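Local coordinates for monosaccharide ABC transporter substrate-binding protein, CUT2 family (Bradyrhizobium sp., PDB 4YHS), which probably binds a monosaccharide or a related small solute outside the inner membrane and hands it to a CUT2-type ABC transporter, at residues P192-A197 with G224-E229; A249-T254 with L274-T279; V188-G193 with A202-F207. All blocks are in the same frame, centred on the assembly; numbering follows the deposited sequence.

Contact 1: P192-A197 with G224-E229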
loop_
_atom_site.group_PDB
_atom_site.type_symbol
_atom_site.label_atom_id
_atom_site.label_comp_id
_atom_site.label_asym_id
_atom_site.label_seq_id
_atom_site.Cartn_x
_atom_site.Cartn_y
_atom_site.Cartn_z
ATOM N N PRO A 192 7.085 -2.949 -14.676
ATOM C CA PRO A 192 6.234 -3.332 -13.539
ATOM C C PRO A 192 6.962 -3.875 -12.308
ATOM O O PRO A 192 6.328 -3.969 -11.245
ATOM C CB PRO A 192 5.304 -4.395 -14.150
ATOM C CG PRO A 192 6.029 -4.901 -15.336
ATOM C CD PRO A 192 6.839 -3.777 -15.860
ATOM N N GLY A 193 8.248 -4.183 -12.417
ATOM C CA GLY A 193 8.984 -4.729 -11.275
ATOM C C GLY A 193 9.364 -6.178 -11.562
ATOM O O GLY A 193 9.379 -6.588 -12.704
ATOM N N PRO A 194 9.676 -6.963 -10.522
ATOM C CA PRO A 194 10.209 -8.312 -10.799
ATOM C C PRO A 194 9.177 -9.332 -11.335
ATOM O O PRO A 194 8.104 -9.523 -10.752
ATOM C CB PRO A 194 10.751 -8.739 -9.436
ATOM C CG PRO A 194 10.008 -7.910 -8.443
ATOM C CD PRO A 194 9.899 -6.570 -9.121
ATOM N N ALA A 195 9.520 -9.953 -12.447
ATOM C CA ALA A 195 8.619 -10.835 -13.154
ATOM C C ALA A 195 8.184 -11.978 -12.247
ATOM O O ALA A 195 9.005 -12.597 -11.546
ATOM C CB ALA A 195 9.285 -11.365 -14.404
ATOM N N GLY A 196 6.876 -12.212 -12.210
ATOM C CA GLY A 196 6.350 -13.383 -11.522
ATOM C C GLY A 196 6.021 -13.146 -10.063
ATOM O O GLY A 196 5.377 -14.005 -9.437
ATOM N N ALA A 197 6.470 -12.021 -9.506
ATOM C CA ALA A 197 6.094 -11.649 -8.148
ATOM C C ALA A 197 4.580 -11.396 -8.110
ATOM O O ALA A 197 4.029 -10.816 -9.037
ATOM C CB ALA A 197 6.871 -10.424 -7.682
ATOM N N GLY A 224 12.080 -6.231 -14.025
ATOM C CA GLY A 224 13.372 -6.375 -13.388
ATOM C C GLY A 224 13.243 -6.104 -11.905
ATOM O O GLY A 224 12.183 -5.642 -11.443
ATOM N N ASP A 225 14.307 -6.414 -11.162
ATOM C CA ASP A 225 14.346 -6.165 -9.719
ATOM C C ASP A 225 14.191 -4.665 -9.425
ATOM O O ASP A 225 14.540 -3.831 -10.261
ATOM C CB ASP A 225 15.663 -6.674 -9.112
ATOM C CG ASP A 225 15.781 -8.189 -9.139
ATOM O OD1 ASP A 225 14.747 -8.883 -9.015
ATOM O OD2 ASP A 225 16.921 -8.685 -9.277
ATOM N N THR A 226 13.694 -4.345 -8.230
ATOM C CA THR A 226 13.441 -2.962 -7.813
ATOM C C THR A 226 14.719 -2.279 -7.320
ATOM O O THR A 226 14.727 -1.644 -6.272
ATOM C CB THR A 226 12.379 -2.894 -6.704
ATOM O OG1 THR A 226 12.664 -3.900 -5.729
ATOM C CG2 THR A 226 10.967 -3.115 -7.280
ATOM N N GLY A 227 15.792 -2.479 -8.069
ATOM C CA GLY A 227 17.044 -1.773 -7.887
ATOM C C GLY A 227 17.104 -0.564 -8.807
ATOM O O GLY A 227 16.647 -0.615 -9.949
ATOM N N LYS A 228 17.665 0.528 -8.297
ATOM C CA LYS A 228 17.749 1.778 -9.045
ATOM C C LYS A 228 18.483 1.607 -10.364
ATOM O O LYS A 228 18.024 2.101 -11.392
ATOM C CB LYS A 228 18.442 2.848 -8.201
ATOM C CG LYS A 228 18.316 4.258 -8.743
ATOM C CD LYS A 228 19.428 5.182 -8.233
ATOM C CE LYS A 228 19.851 4.888 -6.784
ATOM N NZ LYS A 228 18.717 4.894 -5.812
ATOM N N GLU A 229 19.619 0.918 -10.350
ATOM C CA GLU A 229 20.431 0.812 -11.565
ATOM C C GLU A 229 19.749 -0.073 -12.596
ATOM O O GLU A 229 19.782 0.213 -13.790
ATOM C CB GLU A 229 21.829 0.241 -11.263
ATOM C CG GLU A 229 22.734 1.139 -10.425
ATOM C CD GLU A 229 22.193 1.381 -9.024
ATOM O OE1 GLU A 229 21.640 0.430 -8.418
ATOM O OE2 GLU A 229 22.306 2.528 -8.537
#

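Contact 2: A249-T254 with L274-T279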
loop_
_atom_site.group_PDB
_atom_site.type_symbol
_atom_site.label_atom_id
_atom_site.label_comp_id
_atom_site.label_asym_id
_atom_site.label_seq_id
_atom_site.Cartn_x
_atom_site.Cartn_y
_atom_site.Cartn_z
ATOM N N ALA A 249 6.061 4.533 -17.166
ATOM C CA ALA A 249 5.300 4.169 -15.983
ATOM C C ALA A 249 5.797 2.857 -15.440
ATOM O O ALA A 249 6.159 1.954 -16.197
ATOM C CB ALA A 249 3.822 4.062 -16.286
ATOM N N GLY A 250 5.768 2.732 -14.117
ATOM C CA GLY A 250 6.167 1.467 -13.519
ATOM C C GLY A 250 6.369 1.599 -12.023
ATOM O O GLY A 250 5.645 2.345 -11.372
ATOM N N THR A 251 7.327 0.869 -11.458
ATOM C CA THR A 251 7.498 0.937 -10.018
ATOM C C THR A 251 7.938 2.339 -9.595
ATOM O O THR A 251 8.450 3.148 -10.399
ATOM C CB THR A 251 8.532 -0.059 -9.480
ATOM O OG1 THR A 251 9.841 0.388 -9.824
ATOM C CG2 THR A 251 8.300 -1.488 -10.043
ATOM N N ALA A 252 7.766 2.618 -8.311
ATOM C CA ALA A 252 8.242 3.888 -7.761
ATOM C C ALA A 252 9.737 4.023 -7.972
ATOM O O ALA A 252 10.240 5.105 -8.268
ATOM C CB ALA A 252 7.894 3.985 -6.269
ATOM N N VAL A 253 10.462 2.920 -7.824
ATOM C CA VAL A 253 11.899 2.921 -8.075
ATOM C C VAL A 253 12.204 3.397 -9.508
ATOM O O VAL A 253 13.147 4.165 -9.758
ATOM C CB VAL A 253 12.492 1.516 -7.843
ATOM C CG1 VAL A 253 13.971 1.480 -8.218
ATOM C CG2 VAL A 253 12.289 1.132 -6.383
ATOM N N THR A 254 11.408 2.904 -10.451
ATOM C CA THR A 254 11.545 3.255 -11.859
ATOM C C THR A 254 11.309 4.756 -12.090
ATOM O O THR A 254 12.097 5.448 -12.761
ATOM C CB THR A 254 10.525 2.486 -12.729
ATOM O OG1 THR A 254 10.512 1.092 -12.388
ATOM C CG2 THR A 254 10.883 2.627 -14.188
ATOM N N LEU A 274 5.241 8.123 -14.324
ATOM C CA LEU A 274 4.227 7.703 -13.370
ATOM C C LEU A 274 4.721 6.489 -12.624
ATOM O O LEU A 274 5.509 5.702 -13.168
ATOM C CB LEU A 274 2.896 7.399 -14.075
ATOM C CG LEU A 274 2.072 8.515 -14.720
ATOM C CD1 LEU A 274 2.478 8.756 -16.166
ATOM C CD2 LEU A 274 0.613 8.135 -14.639
ATOM N N ALA A 275 4.286 6.357 -11.367
ATOM C CA ALA A 275 4.517 5.150 -10.587
ATOM C C ALA A 275 3.152 4.526 -10.267
ATOM O O ALA A 275 2.138 5.243 -10.263
ATOM C CB ALA A 275 5.297 5.464 -9.296
ATOM N N PHE A 276 3.103 3.214 -10.013
ATOM C CA PHE A 276 1.833 2.607 -9.593
ATOM C C PHE A 276 1.777 2.375 -8.080
ATOM O O PHE A 276 0.867 1.702 -7.581
ATOM C CB PHE A 276 1.518 1.295 -10.354
ATOM C CG PHE A 276 2.491 0.165 -10.136
ATOM C CD1 PHE A 276 2.301 -0.757 -9.111
ATOM C CD2 PHE A 276 3.541 -0.030 -11.020
ATOM C CE1 PHE A 276 3.182 -1.841 -8.938
ATOM C CE2 PHE A 276 4.398 -1.106 -10.869
ATOM C CZ PHE A 276 4.228 -2.008 -9.825
ATOM N N TYR A 277 2.672 3.038 -7.361
ATOM C CA TYR A 277 2.561 3.079 -5.898
ATOM C C TYR A 277 3.367 4.274 -5.334
ATOM O O TYR A 277 4.093 4.973 -6.066
ATOM C CB TYR A 277 2.975 1.711 -5.273
ATOM C CG TYR A 277 4.409 1.267 -5.423
ATOM C CD1 TYR A 277 5.370 1.602 -4.461
ATOM C CD2 TYR A 277 4.806 0.472 -6.487
ATOM C CE1 TYR A 277 6.669 1.194 -4.579
ATOM C CE2 TYR A 277 6.122 0.070 -6.624
ATOM C CZ TYR A 277 7.046 0.417 -5.666
ATOM O OH TYR A 277 8.355 0.025 -5.800
HETATM N N MSE A 278 3.185 4.552 -4.039
HETATM C CA MSE A 278 3.660 5.804 -3.444
HETATM C C MSE A 278 4.857 5.614 -2.525
HETATM O O MSE A 278 4.882 4.665 -1.731
HETATM C CB MSE A 278 2.519 6.451 -2.645
HETATM C CG MSE A 278 2.866 7.773 -2.007
HETATM SE SE MSE A 278 3.282 9.168 -3.352
HETATM C CE MSE A 278 1.575 9.237 -4.293
ATOM N N THR A 279 5.823 6.527 -2.648
ATOM C CA THR A 279 7.042 6.571 -1.810
ATOM C C THR A 279 7.363 8.031 -1.555
ATOM O O THR A 279 6.860 8.889 -2.272
ATOM C CB THR A 279 8.249 5.965 -2.474
ATOM O OG1 THR A 279 8.567 6.739 -3.627
ATOM C CG2 THR A 279 8.021 4.498 -2.859
#

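Contact 3: V188-G193 with A202-F207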
loop_
_atom_site.group_PDB
_atom_site.type_symbol
_atom_site.label_atom_id
_atom_site.label_comp_id
_atom_site.label_asym_id
_atom_site.label_seq_id
_atom_site.Cartn_x
_atom_site.Cartn_y
_atom_site.Cartn_z
ATOM N N VAL A 188 3.291 4.062 -24.128
ATOM C CA VAL A 188 3.718 3.968 -22.736
ATOM C C VAL A 188 4.790 2.898 -22.588
ATOM O O VAL A 188 4.578 1.755 -22.981
ATOM C CB VAL A 188 2.561 3.595 -21.786
ATOM C CG1 VAL A 188 3.081 3.424 -20.368
ATOM C CG2 VAL A 188 1.423 4.646 -21.851
ATOM N N GLY A 189 5.903 3.260 -21.960
ATOM C CA GLY A 189 6.892 2.289 -21.531
ATOM C C GLY A 189 6.485 1.874 -20.133
ATOM O O GLY A 189 6.262 2.721 -19.304
ATOM N N TRP A 190 6.350 0.570 -19.916
ATOM C CA TRP A 190 5.772 -0.005 -18.689
ATOM C C TRP A 190 6.802 -0.926 -18.033
ATOM O O TRP A 190 7.320 -1.850 -18.680
ATOM C CB TRP A 190 4.477 -0.726 -19.056
ATOM C CG TRP A 190 3.754 -1.476 -17.947
ATOM C CD1 TRP A 190 3.403 -2.776 -17.977
ATOM C CD2 TRP A 190 3.283 -0.963 -16.686
ATOM N NE1 TRP A 190 2.753 -3.131 -16.827
ATOM C CE2 TRP A 190 2.660 -2.036 -16.015
ATOM C CE3 TRP A 190 3.323 0.281 -16.069
ATOM C CZ2 TRP A 190 2.080 -1.897 -14.756
ATOM C CZ3 TRP A 190 2.752 0.422 -14.810
ATOM C CH2 TRP A 190 2.144 -0.648 -14.172
ATOM N N PHE A 191 7.080 -0.665 -16.753
ATOM C CA PHE A 191 8.195 -1.253 -16.025
ATOM C C PHE A 191 7.682 -1.744 -14.691
ATOM O O PHE A 191 7.808 -1.045 -13.690
ATOM C CB PHE A 191 9.298 -0.226 -15.830
ATOM C CG PHE A 191 9.797 0.350 -17.125
ATOM C CD1 PHE A 191 10.813 -0.274 -17.842
ATOM C CD2 PHE A 191 9.231 1.494 -17.650
ATOM C CE1 PHE A 191 11.265 0.257 -19.048
ATOM C CE2 PHE A 191 9.687 2.020 -18.869
ATOM C CZ PHE A 191 10.696 1.382 -19.564
ATOM N N PRO A 192 7.085 -2.949 -14.676
ATOM C CA PRO A 192 6.234 -3.332 -13.539
ATOM C C PRO A 192 6.962 -3.875 -12.308
ATOM O O PRO A 192 6.328 -3.969 -11.245
ATOM C CB PRO A 192 5.304 -4.395 -14.150
ATOM C CG PRO A 192 6.029 -4.901 -15.336
ATOM C CD PRO A 192 6.839 -3.777 -15.860
ATOM N N GLY A 193 8.248 -4.183 -12.417
ATOM C CA GLY A 193 8.984 -4.729 -11.275
ATOM C C GLY A 193 9.364 -6.178 -11.562
ATOM O O GLY A 193 9.379 -6.588 -12.704
ATOM N N ALA A 202 -0.161 -8.751 -10.406
ATOM C CA ALA A 202 -1.481 -8.141 -10.153
ATOM C C ALA A 202 -1.550 -6.695 -10.668
ATOM O O ALA A 202 -2.505 -6.311 -11.312
ATOM C CB ALA A 202 -1.819 -8.176 -8.659
ATOM N N ALA A 203 -0.544 -5.894 -10.381
ATOM C CA ALA A 203 -0.489 -4.519 -10.880
ATOM C C ALA A 203 -0.445 -4.505 -12.409
ATOM O O ALA A 203 -1.095 -3.686 -13.052
ATOM C CB ALA A 203 0.722 -3.785 -10.285
ATOM N N ASN A 204 0.308 -5.438 -13.000
ATOM C CA ASN A 204 0.340 -5.558 -14.443
ATOM C C ASN A 204 -1.036 -5.822 -15.065
ATOM O O ASN A 204 -1.433 -5.128 -16.015
ATOM C CB ASN A 204 1.321 -6.663 -14.872
ATOM C CG ASN A 204 1.423 -6.783 -16.380
ATOM O OD1 ASN A 204 1.880 -5.861 -17.069
ATOM N ND2 ASN A 204 0.964 -7.908 -16.910
ATOM N N LYS A 205 -1.755 -6.828 -14.550
ATOM C CA LYS A 205 -3.077 -7.145 -15.051
ATOM C C LYS A 205 -4.014 -5.961 -14.913
ATOM O O LYS A 205 -4.732 -5.619 -15.847
ATOM C CB LYS A 205 -3.672 -8.367 -14.321
ATOM C CG LYS A 205 -3.017 -9.696 -14.664
ATOM C CD LYS A 205 -3.810 -10.875 -14.075
ATOM C CE LYS A 205 -3.153 -12.220 -14.386
ATOM N NZ LYS A 205 -1.745 -12.318 -13.862
ATOM N N GLY A 206 -4.002 -5.327 -13.750
ATOM C CA GLY A 206 -4.831 -4.154 -13.537
ATOM C C GLY A 206 -4.541 -3.017 -14.508
ATOM O O GLY A 206 -5.458 -2.423 -15.081
ATOM N N PHE A 207 -3.262 -2.710 -14.694
ATOM C CA PHE A 207 -2.844 -1.646 -15.605
ATOM C C PHE A 207 -3.289 -1.950 -17.043
ATOM O O PHE A 207 -3.835 -1.096 -17.722
ATOM C CB PHE A 207 -1.332 -1.466 -15.539
ATOM C CG PHE A 207 -0.826 -0.322 -16.346
ATOM C CD1 PHE A 207 -0.947 0.972 -15.879
ATOM C CD2 PHE A 207 -0.240 -0.540 -17.583
ATOM C CE1 PHE A 207 -0.487 2.057 -16.624
ATOM C CE2 PHE A 207 0.221 0.528 -18.341
ATOM C CZ PHE A 207 0.095 1.833 -17.861
#

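Contact 1: P192-A197 with G224-E229
Gly-193 and Pro-194 meet Gly-224 where two loops of the periplasmic binding protein fold run together, one following strand 186-191 and the other following strand 216-218, its neighbour in the parallel sheet. Each loop leads into a helix, with Ala-197 and Gly-227 as the N-cap residues.

One backbone hydrogen bond joins the loops. Gly-224 N donates to Gly-193 O at 3.0 Å, but it sits above the carbonyl plane, well off either lone pair, and the N-H...O angle is only 145°. Pro-194 has no N-H to offer in return, and this leaves the pairing one-sided. On its own side of the contact, Pro-194 starts a type II turn closed by Ala-197 N on Pro-194 O at 3.2 Å; Gly-196 takes the third position of that turn, with the positive phi (90°) that suits glycine. Gly-193 also has a positive phi, at which a side chain would jam against the preceding carbonyl.

The packing is light and lies near the surface. Trp-199 of helix 198-211 touches both Pro-194 and Thr-226, and a bound bis-tris lies about 5 Å from the Thr-226 side chain. Asp-225 brings OD1 to 4.0 Å from Pro-194 CB. With Thr-226 CG2 anti to its own carbonyl carbon, that methyl group comes within 4.1 Å of Pro-194 CD.

Contact 2: A249-T254 with L274-T279
Gly-250 is gripped through both of its backbone polar atoms. Its N donates to Leu-274 O at 3.1 Å, and its O accepts from Phe-276 N at 3.0 Å, a straddling pattern that belongs to parallel strands. This is the ladder between strands 247-250 and 272-275, the two ends of a beta-alpha-beta unit whose helix, 252-264, starts just past Thr-251. A CA-H...O contact from Ala-249 CA to Leu-274 O, 3.2 Å, runs beside the ladder.

Threonine hydroxyls tie the helix starts together. Thr-251 OG1 donates to Thr-254 OG1, which also bonds Gln-231. Thr-279 OG1 caps helix 280-287 at Val-282 N and bonds Glu-256, so it links that helix to helix 252-264.

Beyond the strand ends the aromatic side chains take over. Phe-276 brings CD2 to 3.2 Å from Gly-250 O, and its ring lies alongside Thr-251, pointing the same way. Tyr-277 CG stands between the backbone N and carbonyl carbon (chi1 65°), which turns the ring over the start of helix 252-264: Ala-252 CB makes a CH-pi contact 3.9 Å from the ring centroid, 27° off the normal, and Ala-252 N lies over a ring face. Tyr-277 in turn sets CD2 over a face of Phe-276. Ala-252 CB is also pressed tightly against Thr-279 CG2 at 3.5 Å, while Ala-275 CB backs onto Ala-252 CA at 3.7 Å.

A bound bis-tris lies about 3 Å from the Tyr-277 side chain. Apolar packing thus sets the position of the Tyr-277 ring, at the edge of what is probably the ligand cleft, while the backbone bonds of Gly-250 fix the strand ends that lead into it.

Contact 3: V188-G193 with A202-F207
Trp-190 carries the packing of helix 198-211 on strand 186-191, the first half of a beta-alpha-beta crossover completed by strand 216-218. Strand and helix run nearly antiparallel, at 158°. Trp-190 NE1 donates to Asn-204 OD1 at 2.9 Å; the N-H meets a lone pair of OD1 in the amide's carbonyl plane, and OD1 itself lies in the indole plane. Asn-204 CG is anti to its backbone N (chi1 -178°), which carries the amide to the edge of the indole, nearly coplanar with it. Phe-207 stacks face to face on the six-membered ring, centroids 3.8 Å apart and planes at 10° to each other; its CB also presses on Trp-190 CZ2 at 3.5 Å.

Around this first shell, Pro-192 CB covers the other face of the indole, 3.7 Å above its plane. The ring of Phe-276, from the loop after strand 272-275, also meets Trp-190, and Val-218 touches both Trp-190 and Phe-207. A leucine in place of Trp-190 would probably leave Asn-204 OD1 without its N-H partner and open a gap under the Phe-207 ring. In the deposited structure the far end of the Phe-207 ring touches the strand again, with Phe-207 CZ 4.2 Å from Val-188 CG1.

Overall arrangement
All three contacts belong to one lobe built on the parallel sheet 216-218, 186-191, 247-250, 272-275. Contacts 2 and 3 are buried and hold neighbouring strands of it: backbone bonds of Ala-249 with Gly-189 and Phe-191 join them directly. Their chemistry differs, since contact 2 pairs strand with strand through the main chain whereas contact 3 packs a helix on a strand through side chains and an indole-to-amide hydrogen bond. Contact 1 lies at the surface, where the chain leaving contact 3 through Pro-192 and Gly-193 becomes loop, and it is the smallest and sparsest. Thr-251 CG2 touches Gly-193 CA at 3.5 Å, bringing contacts 1 and 2 together.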